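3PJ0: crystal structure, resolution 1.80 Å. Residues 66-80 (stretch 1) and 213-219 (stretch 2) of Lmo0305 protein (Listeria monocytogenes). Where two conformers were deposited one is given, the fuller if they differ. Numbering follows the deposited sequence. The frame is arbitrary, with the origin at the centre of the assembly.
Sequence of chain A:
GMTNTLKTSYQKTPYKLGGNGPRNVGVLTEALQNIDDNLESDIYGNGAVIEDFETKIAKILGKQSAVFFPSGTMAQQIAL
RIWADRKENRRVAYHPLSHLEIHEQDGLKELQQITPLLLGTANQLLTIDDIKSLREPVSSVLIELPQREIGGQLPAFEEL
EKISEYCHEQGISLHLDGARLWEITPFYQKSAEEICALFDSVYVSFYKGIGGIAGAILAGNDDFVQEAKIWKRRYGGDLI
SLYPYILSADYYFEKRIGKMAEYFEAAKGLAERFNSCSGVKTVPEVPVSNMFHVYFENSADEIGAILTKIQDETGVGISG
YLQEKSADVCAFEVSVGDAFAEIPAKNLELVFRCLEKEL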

# COMPACT_ATOMS: atom_id res chain seq x y z
N ALA A 66 16.53 -6.11 4.01
CA ALA A 66 15.22 -6.29 3.40
C ALA A 66 14.38 -5.06 3.63
O ALA A 66 14.68 -4.25 4.52
CB ALA A 66 14.50 -7.52 4.00
N VAL A 67 13.33 -4.94 2.82
CA VAL A 67 12.40 -3.85 2.93
C VAL A 67 10.99 -4.41 2.84
O VAL A 67 10.66 -5.22 1.95
CB VAL A 67 12.64 -2.73 1.87
CG1 VAL A 67 12.84 -3.31 0.52
CG2 VAL A 67 11.48 -1.68 1.89
N PHE A 68 10.16 -3.99 3.78
CA PHE A 68 8.77 -4.40 3.78
C PHE A 68 7.96 -3.53 2.81
O PHE A 68 7.92 -2.29 2.94
CB PHE A 68 8.17 -4.38 5.19
CG PHE A 68 6.79 -4.97 5.25
CD1 PHE A 68 6.62 -6.32 5.46
CD2 PHE A 68 5.66 -4.18 5.06
CE1 PHE A 68 5.35 -6.89 5.50
CE2 PHE A 68 4.39 -4.73 5.08
CZ PHE A 68 4.23 -6.10 5.29
N PHE A 69 7.28 -4.19 1.87
CA PHE A 69 6.45 -3.55 0.86
C PHE A 69 4.95 -3.86 0.98
O PHE A 69 4.60 -4.96 1.34
CB PHE A 69 6.88 -4.04 -0.53
CG PHE A 69 8.00 -3.24 -1.18
CD1 PHE A 69 7.71 -2.07 -1.87
CD2 PHE A 69 9.32 -3.67 -1.12
CE1 PHE A 69 8.74 -1.33 -2.48
CE2 PHE A 69 10.36 -2.94 -1.78
CZ PHE A 69 10.06 -1.77 -2.43
N PRO A 70 4.08 -2.90 0.65
CA PRO A 70 2.66 -3.23 0.69
C PRO A 70 2.29 -4.36 -0.28
O PRO A 70 1.33 -5.10 -0.03
CB PRO A 70 1.97 -1.93 0.29
CG PRO A 70 3.04 -1.07 -0.35
CD PRO A 70 4.31 -1.48 0.28
N SER A 71 3.02 -4.49 -1.38
CA SER A 71 2.74 -5.51 -2.38
C SER A 71 3.96 -5.99 -3.14
O SER A 71 4.97 -5.26 -3.29
CB SER A 71 1.74 -4.95 -3.40
OG SER A 71 2.36 -4.01 -4.23
N GLY A 72 3.85 -7.22 -3.62
CA GLY A 72 4.82 -7.81 -4.51
C GLY A 72 4.79 -7.14 -5.88
O GLY A 72 5.82 -7.08 -6.53
N THR A 73 3.61 -6.69 -6.33
CA THR A 73 3.49 -5.99 -7.60
C THR A 73 4.45 -4.78 -7.61
O THR A 73 5.23 -4.61 -8.53
CB THR A 73 2.05 -5.59 -7.89
OG1 THR A 73 1.26 -6.78 -8.03
CG2 THR A 73 1.94 -4.74 -9.20
N MSE A 74 4.38 -3.95 -6.59
CA MSE A 74 5.32 -2.82 -6.45
C MSE A 74 6.78 -3.30 -6.33
O MSE A 74 7.69 -2.82 -7.03
CB MSE A 74 4.98 -2.07 -5.14
CG MSE A 74 5.75 -0.81 -4.98
SE MSE A 74 5.16 0.16 -3.44
CE MSE A 74 3.32 0.55 -4.00
N ALA A 75 7.00 -4.26 -5.45
CA ALA A 75 8.37 -4.67 -5.10
C ALA A 75 9.18 -5.25 -6.26
O ALA A 75 10.37 -4.91 -6.40
CB ALA A 75 8.35 -5.64 -3.94
N GLN A 76 8.54 -6.06 -7.10
CA GLN A 76 9.24 -6.75 -8.20
C GLN A 76 9.53 -5.85 -9.41
O GLN A 76 10.60 -5.96 -9.98
CB GLN A 76 8.53 -8.03 -8.59
CG GLN A 76 8.55 -9.04 -7.48
CD GLN A 76 8.36 -10.45 -8.00
OE1 GLN A 76 9.28 -11.28 -7.92
NE2 GLN A 76 7.20 -10.71 -8.59
N GLN A 77 8.58 -4.98 -9.77
CA GLN A 77 8.85 -3.98 -10.83
C GLN A 77 10.09 -3.15 -10.43
O GLN A 77 10.96 -2.82 -11.27
CB GLN A 77 7.68 -3.04 -10.96
CG GLN A 77 6.45 -3.62 -11.58
CD GLN A 77 5.39 -2.55 -11.63
OE1 GLN A 77 5.71 -1.37 -11.82
NE2 GLN A 77 4.11 -2.96 -11.47
N ILE A 78 10.14 -2.76 -9.15
CA ILE A 78 11.27 -2.01 -8.60
C ILE A 78 12.58 -2.81 -8.64
O ILE A 78 13.62 -2.27 -9.05
CB ILE A 78 10.97 -1.53 -7.14
CG1 ILE A 78 9.89 -0.46 -7.20
CG2 ILE A 78 12.24 -0.99 -6.40
CD1 ILE A 78 9.29 -0.09 -5.79
N ALA A 79 12.54 -4.10 -8.29
CA ALA A 79 13.74 -4.92 -8.31
C ALA A 79 14.34 -4.94 -9.72
O ALA A 79 15.54 -4.72 -9.89
CB ALA A 79 13.44 -6.39 -7.80
N LEU A 80 13.49 -5.19 -10.72
CA LEU A 80 13.94 -5.29 -12.12
C LEU A 80 14.49 -3.95 -12.64
O LEU A 80 15.50 -3.94 -13.38
CB LEU A 80 12.82 -5.85 -13.03
CG LEU A 80 12.30 -7.26 -12.65
CD1 LEU A 80 11.24 -7.77 -13.58
CD2 LEU A 80 13.48 -8.28 -12.52
N ILE A 213 -2.70 -11.29 5.74
CA ILE A 213 -3.66 -10.36 5.14
C ILE A 213 -3.12 -9.85 3.80
O ILE A 213 -3.79 -10.01 2.78
CB ILE A 213 -3.99 -9.20 6.12
CG1 ILE A 213 -4.58 -9.78 7.43
CG2 ILE A 213 -4.96 -8.20 5.46
CD1 ILE A 213 -4.91 -8.76 8.54
N ALA A 214 -1.94 -9.23 3.84
CA ALA A 214 -1.27 -8.70 2.66
C ALA A 214 0.17 -8.34 3.01
O ALA A 214 0.56 -8.36 4.18
CB ALA A 214 -1.99 -7.47 2.12
N GLY A 215 0.97 -8.03 2.01
CA GLY A 215 2.35 -7.63 2.26
C GLY A 215 3.42 -8.50 1.65
O GLY A 215 3.19 -9.66 1.27
N ALA A 216 4.62 -7.92 1.61
CA ALA A 216 5.74 -8.50 0.91
C ALA A 216 7.05 -8.03 1.50
O ALA A 216 7.14 -6.94 2.11
CB ALA A 216 5.68 -8.05 -0.55
N ILE A 217 8.07 -8.84 1.31
CA ILE A 217 9.43 -8.46 1.66
C ILE A 217 10.25 -8.61 0.39
O ILE A 217 10.10 -9.58 -0.35
CB ILE A 217 10.07 -9.39 2.74
CG1 ILE A 217 9.68 -8.95 4.14
CG2 ILE A 217 11.63 -9.37 2.65
CD1 ILE A 217 10.50 -7.79 4.71
N LEU A 218 11.09 -7.61 0.14
CA LEU A 218 12.10 -7.66 -0.93
C LEU A 218 13.44 -7.63 -0.19
O LEU A 218 13.68 -6.73 0.64
CB LEU A 218 12.00 -6.48 -1.87
CG LEU A 218 12.98 -6.39 -3.02
CD1 LEU A 218 12.78 -7.50 -4.06
CD2 LEU A 218 12.90 -4.97 -3.70
N ALA A 219 14.30 -8.59 -0.50
CA ALA A 219 15.60 -8.70 0.16
C ALA A 219 16.78 -8.85 -0.82
O ALA A 219 16.66 -9.39 -1.94
CB ALA A 219 15.57 -9.89 1.17
O HOH W 1 0.23 -7.46 -0.81

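This contact is a two-stranded antiparallel sheet pairing, with the helix that follows the first strand packed over one face. Strand 66-69 runs against strand 216-219. Val67 pairs with Leu218 through two backbone hydrogen bonds: Val67 N to Leu218 O at 2.8 Å and Leu218 N to Val67 O at 3.0 Å. Phe69 and Ala216 repeat the pattern, with Phe69 N to Ala216 O at 2.8 Å and Ala216 N to Phe69 O at 3.0 Å. Beyond the last pair, a water continues the link. It donates to Pro70 O and accepts from Gly215 N.

Ser71 caps the helix: its OG accepts from Met74 N at 3.1 Å. The chain then returns across the sheet face that carries Val67, Phe69, Ala216 and Leu218. Leu218 fills the gap between helix and sheet. Its CD1 lies 4.0 Å from Ala79 CB, and its CD2 lies 3.8 Å from Phe69 CE2. These contacts are apolar and buried. Ala216 CB sits 3.7 Å from Gly72 N, at the start of the helix.

On the other face, Ala66 CB meets Ile217 CG2 at 3.7 Å. The Phe68 ring has Ala216 O over one face. Gly215 leaves room for this ring; a CB there would clash with Phe68 CZ.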